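PDB 6RB7: putative N-acetylneuraminate lyase from [Ruminococcus] gnavus ATCC 29149, which belongs to the dihydrodipicolinate synthetase family, folds as an eight-stranded alpha/beta (TIM) barrel with helices after its last strand, and assembles from four chains. Local coordinates for residues F45-Y49 with Y288-K292; S88-R92 with H112-N116; N117-Q122 with Y154-I158; A293-N298 with V321-A325. One frame throughout, in Å; residues are numbered along the deposited sequence.

How the interactions relate
From the N terminus, the chain leaves strand 41-43 through residues 45-49, whose partner is 239 residues further on, in helix 287-299: interaction 1 closes the widest loop and ties the start of the barrel to the chain's C-terminal helices. Interactions 2 and 3 are nested inside that loop and follow one another. Interaction 2 joins the start of helix 89-103 to the loop after strand 108-112; interaction 3 then packs helix 118-130 on helix 148-160. These two touch through Cys-115, Ser-121 and Tyr-154. Interaction 4 opens after interaction 1 has closed, carries helix 287-299 onto helix 317-335, and lies across the chain's centre from interaction 3, about 38 Å away between centres.

Interaction 1: residues F45-Y49 with Y288-K292; sequences FYACY and YAVIK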
loop_
_atom_site.group_PDB
_atom_site.type_symbol
_atom_site.label_atom_id
_atom_site.label_comp_id
_atom_site.label_asym_id
_atom_site.label_seq_id
_atom_site.Cartn_x
_atom_site.Cartn_y
_atom_site.Cartn_z
ATOM N N PHE A 45 -9.698 -13.605 24.368
ATOM C CA PHE A 45 -10.413 -13.190 25.579
ATOM C C PHE A 45 -10.716 -11.704 25.507
ATOM O O PHE A 45 -9.820 -10.892 25.211
ATOM C CB PHE A 45 -9.543 -13.508 26.779
ATOM C CG PHE A 45 -10.275 -13.525 28.104
ATOM C CD1 PHE A 45 -10.911 -14.681 28.514
ATOM C CD2 PHE A 45 -10.280 -12.411 28.917
ATOM C CE1 PHE A 45 -11.576 -14.697 29.724
ATOM C CE2 PHE A 45 -10.951 -12.428 30.126
ATOM C CZ PHE A 45 -11.609 -13.584 30.530
ATOM N N TYR A 46 -11.958 -11.310 25.744
ATOM C CA TYR A 46 -12.352 -9.886 25.656
ATOM C C TYR A 46 -11.976 -9.129 26.931
ATOM O O TYR A 46 -11.810 -9.715 28.023
ATOM C CB TYR A 46 -13.855 -9.765 25.386
ATOM C CG TYR A 46 -14.310 -10.534 24.178
ATOM C CD1 TYR A 46 -13.661 -10.375 22.964
ATOM C CD2 TYR A 46 -15.313 -11.491 24.250
ATOM C CE1 TYR A 46 -14.045 -11.101 21.849
ATOM C CE2 TYR A 46 -15.725 -12.193 23.142
ATOM C CZ TYR A 46 -15.073 -12.022 21.932
ATOM O OH TYR A 46 -15.481 -12.715 20.808
ATOM N N ALA A 47 -11.849 -7.813 26.776
ATOM C CA ALA A 47 -11.736 -6.875 27.917
ATOM C C ALA A 47 -13.047 -6.859 28.681
ATOM O O ALA A 47 -14.085 -6.590 28.082
ATOM C CB ALA A 47 -11.322 -5.502 27.482
ATOM N N CYS A 48 -12.996 -7.115 29.986
ATOM C CA CYS A 48 -14.192 -7.146 30.858
ATOM C C CYS A 48 -14.095 -5.970 31.823
ATOM O O CYS A 48 -13.186 -5.969 32.708
ATOM C CB CYS A 48 -14.243 -8.446 31.628
ATOM S SG CYS A 48 -14.377 -9.908 30.572
ATOM N N TYR A 49 -15.002 -5.006 31.676
ATOM C CA TYR A 49 -14.983 -3.779 32.471
ATOM C C TYR A 49 -16.215 -3.694 33.364
ATOM O O TYR A 49 -17.243 -4.292 33.091
ATOM C CB TYR A 49 -14.931 -2.532 31.602
ATOM C CG TYR A 49 -13.805 -2.492 30.591
ATOM C CD1 TYR A 49 -12.491 -2.322 30.979
ATOM C CD2 TYR A 49 -14.102 -2.513 29.240
ATOM C CE1 TYR A 49 -11.470 -2.223 30.044
ATOM C CE2 TYR A 49 -13.088 -2.417 28.292
ATOM C CZ TYR A 49 -11.784 -2.235 28.702
ATOM O OH TYR A 49 -10.753 -2.181 27.791
ATOM N N TYR A 288 -16.241 -5.258 18.766
ATOM C CA TYR A 288 -16.156 -5.850 20.118
ATOM C C TYR A 288 -17.307 -5.314 20.985
ATOM O O TYR A 288 -17.738 -6.044 21.870
ATOM C CB TYR A 288 -14.757 -5.721 20.711
ATOM C CG TYR A 288 -13.753 -6.475 19.878
ATOM C CD1 TYR A 288 -13.780 -7.859 19.821
ATOM C CD2 TYR A 288 -12.860 -5.813 19.062
ATOM C CE1 TYR A 288 -12.921 -8.573 19.008
ATOM C CE2 TYR A 288 -12.004 -6.521 18.226
ATOM C CZ TYR A 288 -12.066 -7.904 18.171
ATOM O OH TYR A 288 -11.194 -8.620 17.373
ATOM N N ALA A 289 -17.737 -4.078 20.750
ATOM C CA ALA A 289 -18.922 -3.523 21.484
ATOM C C ALA A 289 -20.158 -4.340 21.089
ATOM O O ALA A 289 -21.005 -4.636 21.973
ATOM C CB ALA A 289 -19.095 -2.071 21.180
ATOM N N VAL A 290 -20.289 -4.675 19.800
ATOM C CA VAL A 290 -21.410 -5.521 19.325
ATOM C C VAL A 290 -21.323 -6.872 20.020
ATOM O O VAL A 290 -22.317 -7.359 20.529
ATOM C CB VAL A 290 -21.403 -5.664 17.791
ATOM C CG1 VAL A 290 -22.391 -6.704 17.332
ATOM C CG2 VAL A 290 -21.602 -4.333 17.124
ATOM N N ILE A 291 -20.134 -7.494 20.052
ATOM C CA ILE A 291 -20.016 -8.843 20.665
ATOM C C ILE A 291 -20.375 -8.791 22.153
ATOM O O ILE A 291 -21.090 -9.667 22.615
ATOM C CB ILE A 291 -18.592 -9.425 20.427
ATOM C CG1 ILE A 291 -18.405 -9.754 18.941
ATOM C CG2 ILE A 291 -18.383 -10.654 21.289
ATOM C CD1 ILE A 291 -16.991 -10.149 18.587
ATOM N N LYS A 292 -19.917 -7.775 22.896
ATOM C CA LYS A 292 -20.255 -7.736 24.339
ATOM C C LYS A 292 -21.768 -7.609 24.496
ATOM O O LYS A 292 -22.311 -8.234 25.403
ATOM C CB LYS A 292 -19.507 -6.581 24.989
ATOM C CG LYS A 292 -18.006 -6.811 25.029
ATOM C CD LYS A 292 -17.215 -5.688 25.681
ATOM C CE LYS A 292 -15.730 -5.794 25.357
ATOM N NZ LYS A 292 -14.960 -4.822 26.150
#
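Tyr-46 sets its ring against Tyr-288 and Ile-291 of helix 287-299, both of which meet it from the same side of its plane. CE1 of Tyr-46 meets CD1 of Tyr-288 at 3.8 Å, close to the plane of the Tyr-288 ring, so the second tyrosine presents its edge; the two side chains cross at about a right angle. Further round, CE2 of Tyr-46 rests 3.6 Å from CG2 of Ile-291, whose CD1 also comes to 3.7 Å from the Tyr-46 OH. That hydroxyl is bonded to the carbonyl oxygen of Gly-242, while the Tyr-288 hydroxyl pairs with Ser-81 and with a bound TRS molecule. One helical turn on from Tyr-288, Lys-292 supplies the direct polar bond. Its chain is extended all the way beyond CG (chi4 -172°), which carries NZ to within 2.8 Å of the Ala-47 O, reached with a C=O...N angle of 139°. The same ammonium forms a salt bridge with Glu-83 and a hydrogen bond to the Ala-305 carbonyl, so three partners grip a buried charge, and the carboxylate would be expected to stabilise it. Tyr-49 adds an aromatic neighbour, its CE2 lying 3.7 Å from Lys-292 NZ and its hydroxyl bonded to the other oxygen of Glu-83. Residues 45-49 run from strand 41-43 toward helix 57-70, on which Phe-45 and Cys-48 pack; across the contact, helix 287-299 leans through Val-290 and Ile-291 on Met-280 of helix 263-281.

Interaction 2: residues S88-R92 with H112-N116; sequences SVEDR and HVACN
The carbonyl oxygen of Ala-114 is held by both terminal nitrogens of Arg-92, NH1 at 3.0 Å and NH2 at 2.9 Å. Both approach from one face of the peptide plane, well above it, while the oxygen itself sits in the guanidinium plane; this end-on grip is bent at the hydrogens, 142° and 144°. NH2 uses its second N-H for the His-112 O, 3.0 Å away and straighter at 160°. The remaining nitrogen, NE, donates to a water at 2.9 Å, which donates a hydrogen bond to that same His-112 O at 2.7 Å. With all three nitrogens engaged, the guanidinium's rotation is fixed, and its buried charge probably draws on two backbone carbonyls. A bend at chi3 turns the group in toward the loop, where Cys-115 SG lies 3.5 Å from NH1. The helix that carries Arg-92 starts in a capping box: the Ser-88 OG accepts from the Asp-91 N, and the Asp-91 OD2 from the Ser-88 N. Asp-91 is also salt-bridged to Arg-307. The arrangement pins the loop at the C-terminal end of a barrel strand, 108-112, to the first turn of the preceding helix, a junction between successive beta-alpha units of a TIM barrel.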
loop_
_atom_site.group_PDB
_atom_site.type_symbol
_atom_site.label_atom_id
_atom_site.label_comp_id
_atom_site.label_asym_id
_atom_site.label_seq_id
_atom_site.Cartn_x
_atom_site.Cartn_y
_atom_site.Cartn_z
ATOM N N SER A 88 -3.346 -0.531 30.657
ATOM C CA SER A 88 -2.091 -0.388 31.407
ATOM C C SER A 88 -1.516 -1.768 31.718
ATOM O O SER A 88 -2.232 -2.799 31.640
ATOM C CB SER A 88 -2.348 0.404 32.661
ATOM O OG SER A 88 -3.142 -0.326 33.556
ATOM N N VAL A 89 -0.261 -1.777 32.139
ATOM C CA VAL A 89 0.367 -3.010 32.675
ATOM C C VAL A 89 -0.492 -3.527 33.822
ATOM O O VAL A 89 -0.778 -4.726 33.874
ATOM C CB VAL A 89 1.819 -2.731 33.067
ATOM C CG1 VAL A 89 2.378 -3.840 33.902
ATOM C CG2 VAL A 89 2.675 -2.483 31.811
ATOM N N GLU A 90 -0.888 -2.658 34.746
ATOM C CA GLU A 90 -1.699 -3.100 35.922
ATOM C C GLU A 90 -3.023 -3.711 35.456
ATOM O O GLU A 90 -3.376 -4.773 35.961
ATOM C CB GLU A 90 -1.886 -1.920 36.868
ATOM C CG GLU A 90 -2.749 -2.264 38.058
ATOM C CD GLU A 90 -2.048 -3.035 39.170
ATOM O OE1 GLU A 90 -0.858 -3.481 38.991
ATOM O OE2 GLU A 90 -2.679 -3.155 40.254
ATOM N N ASP A 91 -3.711 -3.097 34.486
ATOM C CA ASP A 91 -4.970 -3.647 33.932
ATOM C C ASP A 91 -4.724 -5.080 33.454
ATOM O O ASP A 91 -5.518 -5.994 33.733
ATOM C CB ASP A 91 -5.445 -2.802 32.748
ATOM C CG ASP A 91 -6.004 -1.420 33.038
ATOM O OD1 ASP A 91 -6.438 -1.194 34.215
ATOM O OD2 ASP A 91 -5.993 -0.569 32.086
ATOM N N ARG A 92 -3.647 -5.263 32.677
ATOM C CA ARG A 92 -3.374 -6.564 32.036
ATOM C C ARG A 92 -2.999 -7.609 33.093
ATOM O O ARG A 92 -3.343 -8.809 32.915
ATOM C CB ARG A 92 -2.323 -6.387 30.949
ATOM C CG ARG A 92 -2.914 -5.606 29.781
ATOM C CD ARG A 92 -1.875 -5.150 28.775
ATOM N NE ARG A 92 -1.309 -6.217 27.986
ATOM C CZ ARG A 92 -0.540 -6.017 26.913
ATOM N NH1 ARG A 92 -0.246 -4.778 26.549
ATOM N NH2 ARG A 92 -0.103 -7.067 26.226
ATOM N N HIS A 112 -0.787 -12.722 25.758
ATOM C CA HIS A 112 -0.158 -11.690 24.918
ATOM C C HIS A 112 0.398 -10.611 25.828
ATOM O O HIS A 112 -0.387 -10.020 26.597
ATOM C CB HIS A 112 -1.161 -11.141 23.913
ATOM C CG HIS A 112 -0.517 -10.080 23.068
ATOM N ND1 HIS A 112 -0.805 -8.746 23.240
ATOM C CD2 HIS A 112 0.461 -10.164 22.138
ATOM C CE1 HIS A 112 -0.068 -8.056 22.368
ATOM N NE2 HIS A 112 0.768 -8.900 21.715
ATOM N N VAL A 113 1.722 -10.384 25.772
ATOM C CA VAL A 113 2.397 -9.490 26.743
ATOM C C VAL A 113 3.057 -8.305 26.064
ATOM O O VAL A 113 3.639 -7.479 26.779
ATOM C CB VAL A 113 3.397 -10.295 27.579
ATOM C CG1 VAL A 113 2.690 -11.311 28.465
ATOM C CG2 VAL A 113 4.516 -10.893 26.746
ATOM N N ALA A 114 2.943 -8.150 24.755
ATOM C CA ALA A 114 3.613 -7.030 24.061
ATOM C C ALA A 114 2.932 -5.721 24.462
ATOM O O ALA A 114 1.670 -5.591 24.416
ATOM C CB ALA A 114 3.595 -7.230 22.568
ATOM N N CYS A 115 3.771 -4.743 24.743
ATOM C CA CYS A 115 3.422 -3.347 25.023
ATOM C C CYS A 115 4.210 -2.450 24.071
ATOM O O CYS A 115 5.099 -2.885 23.363
ATOM C CB CYS A 115 3.810 -2.965 26.445
ATOM S SG CYS A 115 2.961 -3.981 27.682
ATOM N N ASN A 116 3.922 -1.163 24.089
ATOM C CA ASN A 116 4.620 -0.234 23.181
ATOM C C ASN A 116 6.145 -0.321 23.434
ATOM O O ASN A 116 6.913 -0.338 22.477
ATOM C CB ASN A 116 4.129 1.196 23.379
ATOM C CG ASN A 116 2.759 1.500 22.822
ATOM O OD1 ASN A 116 2.052 0.614 22.333
ATOM N ND2 ASN A 116 2.462 2.793 22.777
HETATM O O HOH W 1 -0.679 -8.870 29.056
#

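Interaction 3: residues N117-Q122 with Y154-I158; sequences NTKDSQ and YWNAI
This is side-by-side packing of two neighbouring helices on the outside of the barrel, 118-130 and 148-160, whose local axes approach to 9.3 Å and are inclined by 34°, running in the same general sense. Small side chains bring them close. Thr-118 CG2 touches the Ala-157 CB at 3.8 Å, while its OG1 lies at the edge of the Tyr-154 ring, 3.4 Å from CD1 and in the ring plane. One turn on, Ser-121 presses CB against the end of Ile-158, 3.5 Å from CD1, and that same methyl sits over the centre of one face of the Tyr-154 ring. Tyr-154 has CG anti to its own nitrogen (chi1 172°), a torsion that sends the ring toward the loop before helix 118-130, where its hydroxyl bonds to the Cys-115 carbonyl. Ser-121 turns its OG back to the Asn-117 O at 2.7 Å and also bonds to the Cys-115 N. Asn-117 caps the helix, its OD1 accepting from the Asp-120 N at 2.8 Å. Toward the far end, a water joins the helices, accepting from Gln-122 NE2 at 2.7 Å and donating to the Ala-157 O at 2.6 Å. Glu-308 and Pro-309 of a neighbouring subunit pack on Thr-118 and Tyr-154 respectively. Consecutive, roughly parallel helices separated by one strand, 135-138, are the outer layer expected of a TIM barrel.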
loop_
_atom_site.group_PDB
_atom_site.type_symbol
_atom_site.label_atom_id
_atom_site.label_comp_id
_atom_site.label_asym_id
_atom_site.label_seq_id
_atom_site.Cartn_x
_atom_site.Cartn_y
_atom_site.Cartn_z
ATOM N N ASN A 117 6.558 -0.315 24.707
ATOM C CA ASN A 117 7.999 -0.407 25.041
ATOM C C ASN A 117 8.392 -1.801 25.507
ATOM O O ASN A 117 7.548 -2.681 25.793
ATOM C CB ASN A 117 8.427 0.720 25.967
ATOM C CG ASN A 117 7.953 0.596 27.396
ATOM O OD1 ASN A 117 7.743 -0.519 27.889
ATOM N ND2 ASN A 117 7.823 1.731 28.094
ATOM N N THR A 118 9.693 -2.040 25.497
ATOM C CA THR A 118 10.218 -3.380 25.853
ATOM C C THR A 118 10.074 -3.615 27.355
ATOM O O THR A 118 9.691 -4.716 27.740
ATOM C CB THR A 118 11.666 -3.508 25.386
ATOM O OG1 THR A 118 11.714 -3.242 23.985
ATOM C CG2 THR A 118 12.251 -4.853 25.703
ATOM N N LYS A 119 10.322 -2.618 28.189
ATOM C CA LYS A 119 10.356 -2.912 29.653
ATOM C C LYS A 119 8.972 -3.289 30.180
ATOM O O LYS A 119 8.893 -4.217 31.017
ATOM C CB LYS A 119 10.947 -1.743 30.436
ATOM C CG LYS A 119 10.195 -0.446 30.382
ATOM C CD LYS A 119 10.809 0.545 31.410
ATOM C CE LYS A 119 10.125 1.878 31.376
ATOM N NZ LYS A 119 10.686 2.753 32.432
ATOM N N ASP A 120 7.902 -2.675 29.680
ATOM C CA ASP A 120 6.527 -3.038 30.094
ATOM C C ASP A 120 6.253 -4.462 29.614
ATOM O O ASP A 120 5.616 -5.249 30.312
ATOM C CB ASP A 120 5.488 -2.108 29.504
ATOM C CG ASP A 120 5.391 -0.721 30.106
ATOM O OD1 ASP A 120 6.088 -0.453 31.147
ATOM O OD2 ASP A 120 4.593 0.068 29.554
ATOM N N SER A 121 6.691 -4.792 28.403
ATOM C CA SER A 121 6.510 -6.157 27.842
ATOM C C SER A 121 7.236 -7.200 28.717
ATOM O O SER A 121 6.703 -8.304 28.945
ATOM C CB SER A 121 7.015 -6.197 26.424
ATOM O OG SER A 121 6.430 -5.169 25.610
ATOM N N GLN A 122 8.473 -6.908 29.130
ATOM C CA GLN A 122 9.243 -7.814 29.996
ATOM C C GLN A 122 8.535 -7.953 31.348
ATOM O O GLN A 122 8.482 -9.097 31.892
ATOM C CB GLN A 122 10.644 -7.239 30.190
ATOM C CG GLN A 122 11.545 -7.328 28.948
ATOM C CD GLN A 122 12.812 -6.543 29.166
ATOM O OE1 GLN A 122 12.764 -5.347 29.453
ATOM N NE2 GLN A 122 13.959 -7.196 28.978
ATOM N N TYR A 154 13.501 -7.222 20.431
ATOM C CA TYR A 154 12.297 -6.980 21.243
ATOM C C TYR A 154 11.707 -8.325 21.676
ATOM O O TYR A 154 11.510 -8.586 22.865
ATOM C CB TYR A 154 11.320 -6.162 20.432
ATOM C CG TYR A 154 9.926 -5.935 20.971
ATOM C CD1 TYR A 154 9.651 -5.018 21.968
ATOM C CD2 TYR A 154 8.836 -6.548 20.352
ATOM C CE1 TYR A 154 8.344 -4.710 22.327
ATOM C CE2 TYR A 154 7.525 -6.267 20.715
ATOM C CZ TYR A 154 7.276 -5.330 21.700
ATOM O OH TYR A 154 6.001 -4.982 22.052
ATOM N N TRP A 155 11.455 -9.213 20.719
ATOM C CA TRP A 155 10.868 -10.541 21.045
ATOM C C TRP A 155 11.796 -11.343 21.955
ATOM O O TRP A 155 11.312 -11.989 22.884
ATOM C CB TRP A 155 10.513 -11.285 19.777
ATOM C CG TRP A 155 9.344 -10.703 19.045
ATOM C CD1 TRP A 155 8.313 -9.986 19.565
ATOM C CD2 TRP A 155 9.072 -10.829 17.638
ATOM N NE1 TRP A 155 7.414 -9.684 18.574
ATOM C CE2 TRP A 155 7.832 -10.224 17.395
ATOM C CE3 TRP A 155 9.730 -11.449 16.563
ATOM C CZ2 TRP A 155 7.271 -10.120 16.116
ATOM C CZ3 TRP A 155 9.167 -11.376 15.316
ATOM C CH2 TRP A 155 7.962 -10.712 15.093
ATOM N N ASN A 156 13.082 -11.342 21.656
ATOM C CA ASN A 156 14.041 -12.112 22.472
ATOM C C ASN A 156 14.111 -11.527 23.883
ATOM O O ASN A 156 14.321 -12.319 24.841
ATOM C CB ASN A 156 15.377 -12.271 21.767
ATOM C CG ASN A 156 15.333 -13.318 20.682
ATOM O OD1 ASN A 156 15.941 -13.100 19.600
ATOM N ND2 ASN A 156 14.661 -14.419 20.927
ATOM N N ALA A 157 14.007 -10.215 24.052
ATOM C CA ALA A 157 14.034 -9.583 25.385
ATOM C C ALA A 157 12.813 -10.002 26.162
ATOM O O ALA A 157 12.881 -10.322 27.369
ATOM C CB ALA A 157 14.135 -8.083 25.304
ATOM N N ILE A 158 11.655 -10.018 25.489
ATOM C CA ILE A 158 10.404 -10.443 26.148
ATOM C C ILE A 158 10.544 -11.923 26.537
ATOM O O ILE A 158 10.236 -12.284 27.690
ATOM C CB ILE A 158 9.212 -10.199 25.192
ATOM C CG1 ILE A 158 9.031 -8.701 24.966
ATOM C CG2 ILE A 158 7.956 -10.845 25.731
ATOM C CD1 ILE A 158 8.067 -8.350 23.841
HETATM O O HOH W 2 14.757 -9.738 29.098
#

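Interaction 4: residues A293-N298 with V321-A325; sequences AILKIN and VKEAA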
loop_
_atom_site.group_PDB
_atom_site.type_symbol
_atom_site.label_atom_id
_atom_site.label_comp_id
_atom_site.label_asym_id
_atom_site.label_seq_id
_atom_site.Cartn_x
_atom_site.Cartn_y
_atom_site.Cartn_z
ATOM N N ALA A 293 -22.436 -6.861 23.625
ATOM C CA ALA A 293 -23.907 -6.696 23.717
ATOM C C ALA A 293 -24.606 -8.028 23.363
ATOM O O ALA A 293 -25.624 -8.397 23.987
ATOM C CB ALA A 293 -24.374 -5.555 22.871
ATOM N N ILE A 294 -24.092 -8.748 22.366
ATOM C CA ILE A 294 -24.611 -10.087 22.001
ATOM C C ILE A 294 -24.482 -11.009 23.213
ATOM O O ILE A 294 -25.424 -11.802 23.473
ATOM C CB ILE A 294 -23.888 -10.669 20.776
ATOM C CG1 ILE A 294 -24.309 -9.874 19.542
ATOM C CG2 ILE A 294 -24.171 -12.140 20.628
ATOM C CD1 ILE A 294 -23.479 -10.162 18.306
ATOM N N LEU A 295 -23.346 -11.017 23.891
ATOM C CA LEU A 295 -23.146 -11.951 25.024
ATOM C C LEU A 295 -24.076 -11.577 26.184
ATOM O O LEU A 295 -24.460 -12.482 26.925
ATOM C CB LEU A 295 -21.674 -11.965 25.437
ATOM C CG LEU A 295 -20.773 -12.654 24.413
ATOM C CD1 LEU A 295 -19.335 -12.524 24.835
ATOM C CD2 LEU A 295 -21.205 -14.089 24.225
ATOM N N LYS A 296 -24.431 -10.313 26.319
ATOM C CA LYS A 296 -25.490 -9.963 27.331
ATOM C C LYS A 296 -26.811 -10.602 26.924
ATOM O O LYS A 296 -27.461 -11.229 27.782
ATOM C CB LYS A 296 -25.582 -8.442 27.482
ATOM C CG LYS A 296 -26.686 -7.977 28.414
ATOM C CD LYS A 296 -26.595 -6.457 28.618
ATOM C CE LYS A 296 -27.363 -5.938 29.817
ATOM N NZ LYS A 296 -27.013 -6.719 31.021
ATOM N N ILE A 297 -27.239 -10.498 25.660
ATOM C CA ILE A 297 -28.523 -11.089 25.184
ATOM C C ILE A 297 -28.494 -12.599 25.279
ATOM O O ILE A 297 -29.448 -13.200 25.822
ATOM C CB ILE A 297 -28.807 -10.631 23.742
ATOM C CG1 ILE A 297 -28.988 -9.128 23.723
ATOM C CG2 ILE A 297 -29.960 -11.404 23.137
ATOM C CD1 ILE A 297 -29.101 -8.552 22.347
ATOM N N ASN A 298 -27.455 -13.244 24.723
ATOM C CA ASN A 298 -27.497 -14.708 24.524
ATOM C C ASN A 298 -27.013 -15.433 25.783
ATOM O O ASN A 298 -27.395 -16.634 25.965
ATOM C CB ASN A 298 -26.684 -15.140 23.306
ATOM C CG ASN A 298 -27.371 -14.878 21.995
ATOM O OD1 ASN A 298 -28.581 -14.605 21.968
ATOM N ND2 ASN A 298 -26.624 -15.015 20.908
ATOM N N VAL A 321 -27.327 -5.599 16.678
ATOM C CA VAL A 321 -26.931 -6.493 17.795
ATOM C C VAL A 321 -27.964 -7.621 17.916
ATOM O O VAL A 321 -27.618 -8.791 17.977
ATOM C CB VAL A 321 -26.815 -5.713 19.114
ATOM C CG1 VAL A 321 -26.712 -6.669 20.273
ATOM C CG2 VAL A 321 -25.669 -4.712 19.080
ATOM N N LYS A 322 -29.252 -7.281 17.947
ATOM C CA LYS A 322 -30.289 -8.320 18.136
ATOM C C LYS A 322 -30.338 -9.261 16.943
ATOM O O LYS A 322 -30.550 -10.483 17.157
ATOM C CB LYS A 322 -31.636 -7.631 18.336
ATOM C CG LYS A 322 -31.735 -6.958 19.684
ATOM C CD LYS A 322 -33.058 -6.197 19.796
ATOM C CE LYS A 322 -34.265 -7.131 19.794
ATOM N NZ LYS A 322 -35.453 -6.571 19.093
ATOM N N GLU A 323 -30.190 -8.738 15.732
ATOM C CA GLU A 323 -30.181 -9.583 14.515
ATOM C C GLU A 323 -28.992 -10.546 14.570
ATOM O O GLU A 323 -29.192 -11.769 14.346
ATOM C CB GLU A 323 -30.148 -8.722 13.270
ATOM C CG GLU A 323 -30.296 -9.533 12.013
ATOM C CD GLU A 323 -30.434 -8.691 10.746
ATOM O OE1 GLU A 323 -30.146 -7.452 10.810
ATOM O OE2 GLU A 323 -30.774 -9.281 9.681
ATOM N N ALA A 324 -27.806 -10.051 14.877
ATOM C CA ALA A 324 -26.607 -10.925 14.933
ATOM C C ALA A 324 -26.764 -11.966 16.033
ATOM O O ALA A 324 -26.399 -13.133 15.811
ATOM C CB ALA A 324 -25.360 -10.109 15.119
ATOM N N ALA A 325 -27.288 -11.584 17.190
ATOM C CA ALA A 325 -27.510 -12.535 18.296
ATOM C C ALA A 325 -28.468 -13.644 17.854
ATOM O O ALA A 325 -28.195 -14.797 18.135
ATOM C CB ALA A 325 -28.012 -11.812 19.535
#
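Ile-294, Val-321 and Ala-325 form the apolar centre. Val-321 directs CG1 between two residues of the opposing helix, 3.7 Å from the Ala-293 CB and 3.7 Å from Ile-297 CD1. Ile-294 slides past Val-321 in the opposite sense and splits its branches: CD1 reaches the Ala-324 CB at 3.7 Å, while CG2, anti to the residue's own nitrogen, faces the Ala-325 CB at 4.0 Å. The methyl of Ala-325 thus has Ile-294 and Ile-297 CG2 as neighbours, and with so small a side chain its CA comes within 5.3 Å of the Ile-294 CA. The local axes are 9.2 Å apart and cross at -60°. Outward, Ile-297 forms the flank on the solvent side, its CD1 touching the aliphatic CG of Lys-322. At the other end lies the polar edge, where Asn-298 ND2 donates to the Ala-325 O over 3.2 Å. The bond is long but nearly straight, 171°, with the oxygen in the amide plane; ND2 comes to the carbonyl from the side, at a C=O...N angle of 112°. Met-280 of helix 263-281 backs both Ile-294 and Ala-324, and Ile-328 touches Asn-298 one turn further along. Between residues 293-298 and 321-325 the chemistry is consistent with cohesion that comes mostly from close apolar packing of branched side chains and alanines, with one hydrogen bond, from the Asn-298 amide to a backbone carbonyl, at the polar edge.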